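Local coordinates for protein putative N-acetylmuramoyl-L-alanine amidase,autolysin cwp6 (Peptoclostridium difficile, PDB 5J72) that probably cleaves peptidoglycan as a zinc-dependent N-acetylmuramoyl-L-alanine amidase while its CWB2 modules attach it to the bacterial cell wall, at residues Leu7-Val13 with Asp103-Glu109; Glu477-Thr481 with Ser528-Asn532; Ile171-Pro175 with Gln284-Leu289; Leu200-Pro205 with Ile225-Val231. All coordinates share one frame; numbering follows the deposited sequence.

How the contacts relate
The four contacts illustrate how chemistry follows place in a modular protein. Contact 1 joins two parallel strands of the N-terminal domain through backbone hydrogen bonds, with a lysine and waters along one margin. Contact 2, about 47 Å away centre to centre, is buried in the amidase domain, where a helix and a strand share a zinc ion. The CWB2 region supplies the other two. Contact 3 is a buried, largely apolar meeting of two modules, bridged by one water. Contact 4, partly exposed, pairs the ends of two helices that lie against one parallel sheet; like contact 1, it has a lysine NZ bonded to a backbone carbonyl, and its nearest atoms lie about 6 Å from contact 1.

Contact 1. Residues Leu7-Val13 with Asp103-Glu109; sequences LQRKSVV and DYDVTQE
Leu7 meets the ring of Tyr104 at its edge, near the ring plane, while one face of the same ring carries the CB of Asp103 over its centre. The Leu7 branch CD1 lies 3.9 Å from Tyr104 CB and continues to the CG2 methyl of Val106. Val106 turns its other methyl, CG1, anti to its own N (chi1 169°), to Val12, whose CG2 is 3.7 Å from Val106 CG1; the two side chains cross at about a right angle, and both touch Tyr63 of strand 56-63.

Beyond these apolar groups the chains pair as parallel strands, Ser11 with Thr107 and Val12 with Gln108. Thr107 N donates a hydrogen bond to Lys10 O at 2.9 Å, Val12 N binds Thr107 O at 2.8 Å, and Glu109 N reaches Val12 O at 2.8 Å. The Lys10 chain, bent at three torsions, folds back so that NZ bonds Asp103 O at 2.8 Å, with a water linking NZ to Asp105 O.

The ammonium charge would probably polarise the Asp103 carbonyl, and the bond ties Lys10 to the short 3-10 turn of Asp103, a residue known to bind calcium although that ion is not bound here.

Contact 2. Residues Glu477-Thr481 with Ser528-Asn532; sequences EKKYT and SIHYN. With ZN (zinc ion), chain I.
Tyr531, Glu477 and Thr481 carry this junction of helix and strand. The Glu477 chain is fully extended, its CG anti to the backbone N (chi1 -179°), and this reach puts OE1 2.2 Å from the zinc ion. The same oxygen accepts a nearly straight hydrogen bond from Tyr531 N at 3.0 Å, arriving 51° out of the carboxylate plane. His530 ND1 binds the zinc at 2.2 Å, and three waters and His460 complete its shell; one of those waters donates to Glu477 OE2, which Ala467 N also holds.

The ring of Tyr531 takes Tyr480 CB over one face, 4.0 Å from its centroid, and receives the edge of the Tyr480 ring in a T-shaped pair with planes at 67°. Thr481 CG2 sits at the ring's edge, 3.8 Å from Tyr531 CD2 and 3.1 Å from Ile529 O.

The first turn of helix 477-494 packs against the end of strand 525-532, which lies between strands 453-458 and 599-606 in the mixed sheet: Thr481 touches Pro458, and His530 touches Leu601.

Contact 3. Residues Ile171-Pro175 with Gln284-Leu289; sequences ITATP and QQPIIL
Pro175 and Gln284 bring the two backbones to within 4.9 Å, CA to CA, and Thr172 and Ile287 follow at 5.6 Å. Gln284 has positive phi and is the C-prime residue of a Schellman motif that closes helix 270-283, after which the chain turns into strand 287-290. Facing it, residues 171-175 lead into helix 174-180. One water spans the backbones, donating to Thr172 O at 2.7 Å and accepting from Ile287 N at 3.1 Å.

The side chains add an apolar layer. Thr172 reaches tip to tip with Leu289, its CG2 lying 3.6 Å from Leu289 CG. The threonine's chi1 of 53° sends this methyl away from its own carbonyl carbon, and it also touches Ile287 CG2, at 3.7 Å. Ile287 CD1 lies against Ile171 O. Pro175 turns its ring onto the strand's approach, with CB 3.4 Å from Gln285 O, and the Pro175 and Ile287 side chains cross at about a right angle, Pro175 CG 4.2 Å from Ile287 CG1.

Thr172 also leans on Ser245 and Ile248 of helix 241-253, and Pro175 on Ala280 of helix 270-283. The result is a direct interface between two CWB2 modules, in which the start of helix 174-180 meets the edge strand 287-290 of a parallel four-stranded sheet.

Contact 4. Residues Leu200-Pro205 with Ile225-Val231; sequences LKRLNP and IKSAVNV
Leu200 and Ile225 meet where helices 194-203 and 219-228 come to an end beside each other against the parallel four-stranded sheet of strands 184-187, 158-163, 207-211 and 232-236. Helix 194-203 runs into strand 207-211, and helix 219-228 makes the beta-alpha-beta crossover from that strand to its neighbour 232-236.

Apolar packing forms the inner part. Leu200 CD1 lies 4.2 Å from Ile225 CG2, the side chains crossing obliquely, and both residues rest on Val208 of the inner strand 207-211. Pro205 and Val231 meet beyond the two helix ends: Pro205 CG is 3.8 Å from Val231 CG1, a methyl that also comes to 3.3 Å from Pro205 O. Val231 reaches this place through a tight backbone turn, an inverse gamma turn centred on Asn230, with Val231 N bonded to Val229 O at 2.7 Å. In one of its two conformers Val229 CG2 comes to 3.5 Å from Lys201 CA, a contact that is therefore doubtful in detail.

The polar contribution comes at the exposed rim. Lys201 stays extended until a bend at chi4, -71°, turns its end onto the last carbonyl of the neighbouring helix, where its charge would probably suit the partial negative charge of that helix end. Lys201 NZ donates to Ala228 O at 2.9 Å, in the carbonyl plane, on a lone pair.

Contact 1. Residues Leu7-Val13 with Asp103-Glu109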
loop_
_atom_site.group_PDB
_atom_site.type_symbol
_atom_site.label_atom_id
_atom_site.label_comp_id
_atom_site.label_asym_id
_atom_site.label_seq_id
_atom_site.Cartn_x
_atom_site.Cartn_y
_atom_site.Cartn_z
ATOM N N LEU A 7 -14.581 -19.447 -3.658
ATOM C CA LEU A 7 -13.167 -19.705 -3.354
ATOM C C LEU A 7 -12.484 -18.351 -3.115
ATOM O O LEU A 7 -12.713 -17.397 -3.865
ATOM C CB LEU A 7 -12.465 -20.403 -4.544
ATOM C CG LEU A 7 -13.093 -21.787 -4.884
ATOM C CD1 LEU A 7 -12.211 -22.435 -6.035
ATOM C CD2 LEU A 7 -13.177 -22.684 -3.621
ATOM N N GLN A 8 -11.669 -18.280 -2.089
ATOM C CA GLN A 8 -11.018 -16.960 -1.802
ATOM C C GLN A 8 -9.958 -16.532 -2.843
ATOM O O GLN A 8 -9.933 -15.358 -3.283
ATOM C CB GLN A 8 -10.402 -17.025 -0.424
ATOM C CG GLN A 8 -9.602 -15.719 -0.056
ATOM C CD GLN A 8 -8.948 -15.886 1.298
ATOM O OE1 GLN A 8 -8.592 -16.993 1.691
ATOM N NE2 GLN A 8 -8.732 -14.748 2.036
ATOM N N ARG A 9 -9.100 -17.487 -3.286
ATOM C CA ARG A 9 -7.943 -17.186 -4.179
ATOM C C ARG A 9 -7.978 -18.003 -5.415
ATOM O O ARG A 9 -8.289 -19.179 -5.335
ATOM C CB ARG A 9 -6.607 -17.596 -3.500
ATOM C CG ARG A 9 -6.475 -17.209 -2.035
ATOM C CD ARG A 9 -5.001 -17.037 -1.573
ATOM N NE ARG A 9 -5.059 -16.757 -0.119
ATOM C CZ ARG A 9 -5.203 -15.545 0.435
ATOM N NH1 ARG A 9 -5.309 -15.416 1.746
ATOM N NH2 ARG A 9 -5.213 -14.466 -0.317
ATOM N N LYS A 10 -7.655 -17.401 -6.587
ATOM C CA LYS A 10 -7.625 -18.143 -7.834
ATOM C C LYS A 10 -6.165 -18.265 -8.330
ATOM O O LYS A 10 -5.881 -18.953 -9.314
ATOM C CB LYS A 10 -8.427 -17.403 -8.880
ATOM C CG LYS A 10 -9.928 -17.263 -8.473
ATOM C CD LYS A 10 -10.514 -18.658 -8.157
ATOM C CE LYS A 10 -11.225 -19.288 -9.313
ATOM N NZ LYS A 10 -11.943 -18.290 -10.218
ATOM N N SER A 11 -5.247 -17.577 -7.652
ATOM C CA SER A 11 -3.801 -17.671 -7.958
ATOM C C SER A 11 -3.113 -17.984 -6.623
ATOM O O SER A 11 -3.314 -17.236 -5.638
ATOM C CB SER A 11 -3.307 -16.350 -8.546
ATOM O OG SER A 11 -1.941 -16.449 -8.898
ATOM N N VAL A 12 -2.352 -19.084 -6.534
ATOM C CA VAL A 12 -1.729 -19.482 -5.272
ATOM C C VAL A 12 -0.258 -19.913 -5.529
ATOM O O VAL A 12 0.188 -19.826 -6.672
ATOM C CB VAL A 12 -2.530 -20.670 -4.622
ATOM C CG1 VAL A 12 -3.977 -20.221 -4.315
ATOM C CG2 VAL A 12 -2.541 -21.893 -5.544
ATOM N N VAL A 13 0.423 -20.346 -4.491
ATOM C CA VAL A 13 1.778 -20.919 -4.633
ATOM C C VAL A 13 1.755 -22.109 -3.674
ATOM O O VAL A 13 0.839 -22.286 -2.904
ATOM C CB VAL A 13 2.939 -19.935 -4.245
ATOM C CG1 VAL A 13 2.911 -18.663 -5.120
ATOM C CG2 VAL A 13 2.785 -19.518 -2.796
ATOM N N ASP A 103 -14.862 -22.165 -13.998
ATOM C CA ASP A 103 -14.884 -20.940 -13.188
ATOM C C ASP A 103 -14.144 -21.139 -11.843
ATOM O O ASP A 103 -13.833 -20.130 -11.165
ATOM C CB ASP A 103 -16.325 -20.600 -12.780
ATOM C CG ASP A 103 -17.210 -20.209 -13.933
ATOM O OD1 ASP A 103 -18.421 -20.148 -13.733
ATOM O OD2 ASP A 103 -16.683 -19.972 -15.043
ATOM N N TYR A 104 -13.897 -22.387 -11.423
ATOM C CA TYR A 104 -13.225 -22.609 -10.135
ATOM C C TYR A 104 -11.739 -23.009 -10.289
ATOM O O TYR A 104 -11.113 -23.328 -9.294
ATOM C CB TYR A 104 -13.959 -23.704 -9.315
ATOM C CG TYR A 104 -15.417 -23.348 -9.248
ATOM C CD1 TYR A 104 -16.350 -24.002 -10.056
ATOM C CD2 TYR A 104 -15.858 -22.252 -8.487
ATOM C CE1 TYR A 104 -17.670 -23.574 -10.132
ATOM C CE2 TYR A 104 -17.192 -21.807 -8.567
ATOM C CZ TYR A 104 -18.080 -22.474 -9.403
ATOM O OH TYR A 104 -19.356 -22.019 -9.620
ATOM N N ASP A 105 -11.189 -22.978 -11.495
ATOM C CA ASP A 105 -9.764 -23.389 -11.663
ATOM C C ASP A 105 -8.837 -22.491 -10.865
ATOM O O ASP A 105 -9.017 -21.261 -10.886
ATOM C CB ASP A 105 -9.389 -23.193 -13.124
ATOM C CG ASP A 105 -9.926 -24.269 -14.044
ATOM O OD1 ASP A 105 -10.579 -25.206 -13.560
ATOM O OD2 ASP A 105 -9.699 -24.163 -15.232
ATOM N N VAL A 106 -7.851 -23.054 -10.198
ATOM C CA VAL A 106 -6.924 -22.261 -9.384
ATOM C C VAL A 106 -5.537 -22.508 -9.891
ATOM O O VAL A 106 -5.169 -23.694 -10.028
ATOM C CB VAL A 106 -7.086 -22.681 -7.894
ATOM C CG1 VAL A 106 -5.958 -22.077 -7.057
ATOM C CG2 VAL A 106 -8.469 -22.220 -7.386
ATOM N N THR A 107 -4.790 -21.434 -10.239
ATOM C CA THR A 107 -3.451 -21.599 -10.782
ATOM C C THR A 107 -2.412 -21.526 -9.669
ATOM O O THR A 107 -2.394 -20.567 -8.864
ATOM C CB THR A 107 -3.205 -20.502 -11.843
ATOM O OG1 THR A 107 -4.217 -20.618 -12.828
ATOM C CG2 THR A 107 -1.846 -20.657 -12.503
ATOM N N GLN A 108 -1.536 -22.531 -9.616
ATOM C CA GLN A 108 -0.460 -22.568 -8.614
ATOM C C GLN A 108 0.820 -22.164 -9.300
ATOM O O GLN A 108 1.411 -22.916 -10.094
ATOM C CB GLN A 108 -0.339 -23.982 -8.008
ATOM C CG GLN A 108 0.733 -24.064 -6.914
ATOM C CD GLN A 108 0.544 -25.359 -6.145
ATOM O OE1 GLN A 108 -0.569 -25.738 -5.800
ATOM N NE2 GLN A 108 1.661 -26.035 -5.786
ATOM N N GLU A 109 1.299 -20.956 -9.004
ATOM C CA GLU A 109 2.528 -20.453 -9.628
ATOM C C GLU A 109 3.694 -20.713 -8.680
ATOM O O GLU A 109 3.506 -21.206 -7.570
ATOM C CB GLU A 109 2.423 -18.935 -9.794
ATOM C CG GLU A 109 1.150 -18.512 -10.468
ATOM C CD GLU A 109 1.287 -18.544 -12.000
ATOM O OE1 GLU A 109 0.402 -17.998 -12.677
ATOM O OE2 GLU A 109 2.256 -19.108 -12.511
HETATM O O HOH W 1 -6.891 -19.917 -12.475
HETATM O O HOH W 2 -10.897 -19.613 -12.367
HETATM O O HOH W 3 -1.698 -16.832 -11.576
#

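Contact 2. Residues Glu477-Thr481 with Ser528-Asn532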
loop_
_atom_site.group_PDB
_atom_site.type_symbol
_atom_site.label_atom_id
_atom_site.label_comp_id
_atom_site.label_asym_id
_atom_site.label_seq_id
_atom_site.Cartn_x
_atom_site.Cartn_y
_atom_site.Cartn_z
ATOM N N GLU A 477 19.057 13.090 16.571
ATOM C CA GLU A 477 19.652 13.217 15.242
ATOM C C GLU A 477 19.375 11.959 14.346
ATOM O O GLU A 477 19.061 12.116 13.147
ATOM C CB GLU A 477 21.166 13.428 15.392
ATOM C CG GLU A 477 21.896 13.588 14.047
ATOM C CD GLU A 477 23.403 13.812 14.223
ATOM O OE1 GLU A 477 24.096 13.960 13.211
ATOM O OE2 GLU A 477 23.895 13.817 15.370
ATOM N N LYS A 478 19.519 10.733 14.893
ATOM C CA LYS A 478 19.335 9.515 14.080
ATOM C C LYS A 478 17.935 9.420 13.446
ATOM O O LYS A 478 17.775 8.818 12.369
ATOM C CB LYS A 478 19.637 8.240 14.912
ATOM C CG LYS A 478 18.538 7.877 15.945
ATOM C CD LYS A 478 18.757 6.397 16.423
ATOM C CE LYS A 478 18.006 6.055 17.697
ATOM N NZ LYS A 478 17.991 4.552 17.880
ATOM N N LYS A 479 16.928 10.008 14.055
ATOM C CA LYS A 479 15.623 9.897 13.402
ATOM C C LYS A 479 15.403 11.057 12.383
ATOM O O LYS A 479 14.720 10.882 11.371
ATOM C CB LYS A 479 14.521 10.022 14.411
ATOM C CG LYS A 479 14.629 8.943 15.479
ATOM C CD LYS A 479 13.654 9.206 16.569
ATOM C CE LYS A 479 13.626 8.028 17.517
ATOM N NZ LYS A 479 12.695 8.298 18.631
ATOM N N TYR A 480 15.961 12.236 12.686
ATOM C CA TYR A 480 15.771 13.338 11.760
ATOM C C TYR A 480 16.632 13.046 10.553
ATOM O O TYR A 480 16.233 13.424 9.433
ATOM C CB TYR A 480 16.238 14.647 12.407
ATOM C CG TYR A 480 15.103 15.354 13.089
ATOM C CD1 TYR A 480 14.503 16.468 12.505
ATOM C CD2 TYR A 480 14.637 14.930 14.331
ATOM C CE1 TYR A 480 13.475 17.143 13.136
ATOM C CE2 TYR A 480 13.602 15.605 14.975
ATOM C CZ TYR A 480 13.026 16.713 14.374
ATOM O OH TYR A 480 12.017 17.419 14.992
ATOM N N THR A 481 17.803 12.376 10.750
ATOM C CA THR A 481 18.594 12.152 9.526
ATOM C C THR A 481 17.879 11.125 8.698
ATOM O O THR A 481 17.891 11.234 7.455
ATOM C CB THR A 481 20.050 11.660 9.811
ATOM O OG1 THR A 481 20.004 10.415 10.504
ATOM C CG2 THR A 481 20.834 12.644 10.651
ATOM N N SER A 528 26.435 12.194 3.158
ATOM C CA SER A 528 26.092 11.832 4.519
ATOM C C SER A 528 25.242 12.944 5.070
ATOM O O SER A 528 25.543 14.123 4.844
ATOM C CB SER A 528 27.383 11.590 5.319
ATOM O OG SER A 528 27.108 11.225 6.661
ATOM N N ILE A 529 24.152 12.629 5.791
ATOM C CA ILE A 529 23.244 13.638 6.273
ATOM C C ILE A 529 23.240 13.579 7.773
ATOM O O ILE A 529 22.950 12.526 8.355
ATOM C CB ILE A 529 21.800 13.379 5.687
ATOM C CG1 ILE A 529 21.840 13.639 4.146
ATOM C CG2 ILE A 529 20.758 14.344 6.298
ATOM C CD1 ILE A 529 20.532 13.272 3.435
ATOM N N HIS A 530 23.539 14.706 8.394
ATOM C CA HIS A 530 23.662 14.829 9.841
ATOM C C HIS A 530 22.990 16.105 10.366
ATOM O O HIS A 530 22.579 16.955 9.573
ATOM C CB HIS A 530 25.163 14.876 10.200
ATOM C CG HIS A 530 25.833 13.533 10.111
ATOM N ND1 HIS A 530 26.206 12.809 11.252
ATOM C CD2 HIS A 530 26.172 12.786 9.020
ATOM C CE1 HIS A 530 26.728 11.673 10.802
ATOM N NE2 HIS A 530 26.737 11.594 9.473
ATOM N N TYR A 531 22.841 16.224 11.704
ATOM C CA TYR A 531 22.303 17.439 12.330
ATOM C C TYR A 531 23.366 17.916 13.348
ATOM O O TYR A 531 23.994 17.072 13.996
ATOM C CB TYR A 531 20.956 17.167 12.998
ATOM C CG TYR A 531 19.840 17.235 11.979
ATOM C CD1 TYR A 531 19.069 18.383 11.835
ATOM C CD2 TYR A 531 19.597 16.171 11.111
ATOM C CE1 TYR A 531 18.098 18.481 10.844
ATOM C CE2 TYR A 531 18.624 16.260 10.115
ATOM C CZ TYR A 531 17.882 17.418 9.981
ATOM O OH TYR A 531 16.926 17.509 8.991
ATOM N N ASN A 532 23.616 19.240 13.439
ATOM C CA ASN A 532 24.656 19.809 14.321
ATOM C C ASN A 532 24.151 20.026 15.721
ATOM O O ASN A 532 22.958 19.871 15.994
ATOM C CB ASN A 532 25.126 21.172 13.819
ATOM C CG ASN A 532 26.552 21.150 13.427
ATOM O OD1 ASN A 532 27.357 20.535 14.124
ATOM N ND2 ASN A 532 26.955 21.746 12.302
HETATM ZN ZN ZN I . 26.260 13.515 13.333
HETATM O O HOH W 4 26.589 14.056 15.593
HETATM O O HOH W 5 26.655 15.637 13.309
HETATM O O HOH W 6 28.392 13.194 13.379
#

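Contact 3. Residues Ile171-Pro175 with Gln284-Leu289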
loop_
_atom_site.group_PDB
_atom_site.type_symbol
_atom_site.label_atom_id
_atom_site.label_comp_id
_atom_site.label_asym_id
_atom_site.label_seq_id
_atom_site.Cartn_x
_atom_site.Cartn_y
_atom_site.Cartn_z
ATOM N N ILE A 171 -14.272 6.544 -2.785
ATOM C CA ILE A 171 -13.204 6.138 -1.922
ATOM C C ILE A 171 -13.697 5.471 -0.634
ATOM O O ILE A 171 -12.863 4.920 0.073
ATOM C CB ILE A 171 -12.284 7.380 -1.312
ATOM C CG1 ILE A 171 -13.257 8.350 -0.531
ATOM C CG2 ILE A 171 -11.529 8.065 -2.477
ATOM C CD1 ILE A 171 -12.807 9.831 -0.399
ATOM N N THR A 172 -14.968 5.548 -0.263
ATOM C CA THR A 172 -15.375 4.833 0.964
ATOM C C THR A 172 -16.258 3.609 0.541
ATOM O O THR A 172 -16.822 2.925 1.410
ATOM C CB THR A 172 -16.198 5.757 1.894
ATOM O OG1 THR A 172 -17.260 6.298 1.126
ATOM C CG2 THR A 172 -15.287 6.900 2.471
ATOM N N ALA A 173 -16.340 3.338 -0.757
ATOM C CA ALA A 173 -17.142 2.213 -1.303
ATOM C C ALA A 173 -16.517 0.864 -1.041
ATOM O O ALA A 173 -17.269 -0.085 -0.969
ATOM C CB ALA A 173 -17.291 2.369 -2.801
ATOM N N THR A 174 -15.153 0.733 -0.843
ATOM C CA THR A 174 -14.594 -0.620 -0.676
ATOM C C THR A 174 -15.137 -1.391 0.461
ATOM O O THR A 174 -15.429 -2.564 0.274
ATOM C CB THR A 174 -13.006 -0.586 -0.652
ATOM O OG1 THR A 174 -12.614 -0.247 -1.977
ATOM C CG2 THR A 174 -12.411 -1.894 -0.266
ATOM N N PRO A 175 -15.309 -0.829 1.685
ATOM C CA PRO A 175 -15.851 -1.642 2.782
ATOM C C PRO A 175 -17.291 -2.163 2.519
ATOM O O PRO A 175 -17.683 -3.213 3.011
ATOM C CB PRO A 175 -15.767 -0.688 4.003
ATOM C CG PRO A 175 -14.637 0.218 3.652
ATOM C CD PRO A 175 -14.817 0.478 2.168
ATOM N N GLN A 284 -14.514 -5.078 6.936
ATOM C CA GLN A 284 -15.926 -4.729 6.633
ATOM C C GLN A 284 -16.412 -3.730 7.649
ATOM O O GLN A 284 -17.531 -3.866 8.194
ATOM C CB GLN A 284 -16.846 -5.991 6.626
ATOM C CG GLN A 284 -16.305 -6.968 5.591
ATOM C CD GLN A 284 -17.179 -8.215 5.443
ATOM O OE1 GLN A 284 -18.348 -8.218 5.785
ATOM N NE2 GLN A 284 -16.607 -9.282 4.893
ATOM N N GLN A 285 -15.579 -2.728 7.932
ATOM C CA GLN A 285 -15.985 -1.664 8.885
ATOM C C GLN A 285 -15.779 -0.403 8.083
ATOM O O GLN A 285 -14.874 -0.272 7.229
ATOM C CB GLN A 285 -15.210 -1.745 10.211
ATOM C CG GLN A 285 -15.558 -3.029 10.962
ATOM C CD GLN A 285 -16.923 -2.958 11.645
ATOM O OE1 GLN A 285 -17.337 -1.929 12.192
ATOM N NE2 GLN A 285 -17.661 -4.049 11.581
ATOM N N PRO A 286 -16.626 0.604 8.306
ATOM C CA PRO A 286 -16.495 1.809 7.489
ATOM C C PRO A 286 -15.368 2.816 7.637
ATOM O O PRO A 286 -14.758 2.978 8.683
ATOM C CB PRO A 286 -17.824 2.528 7.734
ATOM C CG PRO A 286 -18.254 2.085 9.114
ATOM C CD PRO A 286 -17.557 0.775 9.442
ATOM N N ILE A 287 -15.159 3.503 6.524
ATOM C CA ILE A 287 -14.268 4.670 6.477
ATOM C C ILE A 287 -15.232 5.864 6.660
ATOM O O ILE A 287 -16.208 6.015 5.907
ATOM C CB ILE A 287 -13.544 4.805 5.121
ATOM C CG1 ILE A 287 -12.542 3.618 4.921
ATOM C CG2 ILE A 287 -12.797 6.176 5.080
ATOM C CD1 ILE A 287 -12.074 3.581 3.403
ATOM N N ILE A 288 -14.983 6.667 7.700
ATOM C CA ILE A 288 -15.854 7.794 8.003
ATOM C C ILE A 288 -15.091 9.010 7.595
ATOM O O ILE A 288 -13.954 9.223 8.036
ATOM C CB ILE A 288 -16.159 7.791 9.512
ATOM C CG1 ILE A 288 -17.084 6.589 9.900
ATOM C CG2 ILE A 288 -16.812 9.159 9.897
ATOM C CD1 ILE A 288 -18.542 6.683 9.330
ATOM N N LEU A 289 -15.671 9.813 6.721
ATOM C CA LEU A 289 -14.986 11.009 6.297
ATOM C C LEU A 289 -15.346 12.226 7.211
ATOM O O LEU A 289 -16.508 12.451 7.540
ATOM C CB LEU A 289 -15.315 11.309 4.832
ATOM C CG LEU A 289 -14.863 10.186 3.890
ATOM C CD1 LEU A 289 -15.186 10.612 2.405
ATOM C CD2 LEU A 289 -13.310 9.963 4.043
HETATM O O HOH W 7 -16.861 2.682 4.113
#

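Contact 4. Residues Leu200-Pro205 with Ile225-Val231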
loop_
_atom_site.group_PDB
_atom_site.type_symbol
_atom_site.label_atom_id
_atom_site.label_comp_id
_atom_site.label_asym_id
_atom_site.label_seq_id
_atom_site.Cartn_x
_atom_site.Cartn_y
_atom_site.Cartn_z
ATOM N N LEU A 200 -21.002 -6.473 -16.749
ATOM C CA LEU A 200 -22.251 -6.565 -16.019
ATOM C C LEU A 200 -23.033 -7.788 -16.603
ATOM O O LEU A 200 -23.575 -8.596 -15.859
ATOM C CB LEU A 200 -23.159 -5.318 -16.232
ATOM C CG LEU A 200 -22.727 -4.072 -15.452
ATOM C CD1 LEU A 200 -23.542 -2.912 -15.894
ATOM C CD2 LEU A 200 -22.945 -4.339 -13.956
ATOM N N LYS A 201 -23.079 -7.933 -17.924
ATOM C CA LYS A 201 -23.802 -9.102 -18.466
ATOM C C LYS A 201 -23.165 -10.440 -18.038
ATOM O O LYS A 201 -23.868 -11.406 -17.663
ATOM C CB LYS A 201 -23.775 -9.066 -20.027
ATOM C CG LYS A 201 -24.717 -7.967 -20.555
ATOM C CD LYS A 201 -24.684 -7.977 -22.157
ATOM C CE LYS A 201 -25.717 -7.036 -22.786
ATOM N NZ LYS A 201 -27.157 -7.511 -22.627
ATOM N N ARG A 202 -21.853 -10.492 -18.083
ATOM C CA ARG A 202 -21.147 -11.734 -17.714
ATOM C C ARG A 202 -21.380 -12.096 -16.238
ATOM O O ARG A 202 -21.576 -13.273 -15.941
ATOM C CB ARG A 202 -19.607 -11.546 -17.934
ATOM C CG ARG A 202 -18.868 -12.903 -17.987
ATOM C CD ARG A 202 -17.326 -12.703 -17.872
ATOM N NE ARG A 202 -16.944 -12.113 -16.587
ATOM C CZ ARG A 202 -16.896 -12.812 -15.456
ATOM N NH1 ARG A 202 -16.599 -12.207 -14.314
ATOM N NH2 ARG A 202 -17.152 -14.130 -15.461
ATOM N N LEU A 203 -21.350 -11.100 -15.340
ATOM C CA LEU A 203 -21.535 -11.371 -13.877
ATOM C C LEU A 203 -22.962 -11.790 -13.555
ATOM O O LEU A 203 -23.166 -12.363 -12.481
ATOM C CB LEU A 203 -21.254 -10.086 -13.028
ATOM C CG LEU A 203 -19.761 -9.681 -13.084
ATOM C CD1 LEU A 203 -19.560 -8.264 -12.569
ATOM C CD2 LEU A 203 -18.952 -10.617 -12.201
ATOM N N ASN A 204 -23.919 -11.440 -14.422
ATOM C CA ASN A 204 -25.369 -11.728 -14.257
ATOM C C ASN A 204 -25.880 -11.324 -12.835
ATOM O O ASN A 204 -26.413 -12.140 -12.085
ATOM C CB ASN A 204 -25.650 -13.184 -14.468
ATOM C CG ASN A 204 -27.211 -13.340 -14.692
ATOM O OD1 ASN A 204 -27.815 -12.486 -15.385
ATOM N ND2 ASN A 204 -27.828 -14.263 -14.118
ATOM N N PRO A 205 -25.661 -10.086 -12.437
ATOM C CA PRO A 205 -26.126 -9.694 -11.094
ATOM C C PRO A 205 -27.635 -9.519 -11.054
ATOM O O PRO A 205 -28.278 -9.361 -12.101
ATOM C CB PRO A 205 -25.440 -8.328 -10.888
ATOM C CG PRO A 205 -25.372 -7.769 -12.300
ATOM C CD PRO A 205 -25.042 -8.980 -13.167
ATOM N N ILE A 225 -27.470 0.932 -17.732
ATOM C CA ILE A 225 -27.130 -0.243 -16.926
ATOM C C ILE A 225 -28.296 -1.231 -17.056
ATOM O O ILE A 225 -28.058 -2.407 -17.309
ATOM C CB ILE A 225 -26.973 0.219 -15.465
ATOM C CG1 ILE A 225 -25.604 1.018 -15.337
ATOM C CG2 ILE A 225 -27.006 -1.006 -14.493
ATOM C CD1 ILE A 225 -25.515 1.698 -13.972
ATOM N N LYS A 226 -29.545 -0.758 -16.895
ATOM C CA LYS A 226 -30.680 -1.723 -16.980
ATOM C C LYS A 226 -30.827 -2.294 -18.391
ATOM O O LYS A 226 -31.388 -3.385 -18.560
ATOM C CB LYS A 226 -31.979 -1.056 -16.537
ATOM C CG LYS A 226 -31.935 -0.749 -15.060
ATOM C CD LYS A 226 -33.169 0.057 -14.680
ATOM C CE LYS A 226 -33.499 -0.218 -13.251
ATOM N NZ LYS A 226 -34.295 0.871 -12.641
ATOM N N SER A 227 -30.336 -1.591 -19.417
ATOM C CA SER A 227 -30.419 -2.163 -20.760
ATOM C C SER A 227 -29.455 -3.252 -20.861
ATOM O O SER A 227 -29.672 -4.190 -21.627
ATOM C CB SER A 227 -30.065 -1.141 -21.832
ATOM O OG SER A 227 -31.203 -0.318 -21.968
ATOM N N ALA A 228 -28.370 -3.170 -20.121
ATOM C CA ALA A 228 -27.410 -4.258 -20.177
ATOM C C ALA A 228 -27.946 -5.455 -19.430
ATOM O O ALA A 228 -27.928 -6.559 -19.978
ATOM C CB ALA A 228 -26.058 -3.825 -19.566
ATOM N N VAL A 229 -28.405 -5.265 -18.180
ATOM C CA VAL A 229 -28.929 -6.344 -17.340
ATOM C C VAL A 229 -30.037 -5.686 -16.560
ATOM O O VAL A 229 -29.790 -4.640 -15.942
ATOM C CB VAL A 229 -27.851 -6.942 -16.396
ATOM C CG1 VAL A 229 -28.425 -8.126 -15.597
ATOM C CG2 VAL A 229 -26.636 -7.395 -17.221
ATOM N N ASN A 230 -31.274 -6.269 -16.590
ATOM C CA ASN A 230 -32.410 -5.619 -15.947
ATOM C C ASN A 230 -32.415 -5.806 -14.454
ATOM O O ASN A 230 -33.323 -6.417 -13.880
ATOM C CB ASN A 230 -33.719 -6.147 -16.530
ATOM C CG ASN A 230 -34.872 -5.259 -16.145
ATOM O OD1 ASN A 230 -34.667 -4.026 -15.992
ATOM N ND2 ASN A 230 -36.093 -5.739 -15.994
ATOM N N VAL A 231 -31.387 -5.223 -13.797
ATOM C CA VAL A 231 -31.266 -5.347 -12.350
ATOM C C VAL A 231 -32.089 -4.316 -11.554
ATOM O O VAL A 231 -32.543 -3.329 -12.101
ATOM C CB VAL A 231 -29.782 -5.032 -11.986
ATOM C CG1 VAL A 231 -28.834 -6.119 -12.541
ATOM C CG2 VAL A 231 -29.395 -3.623 -12.527
#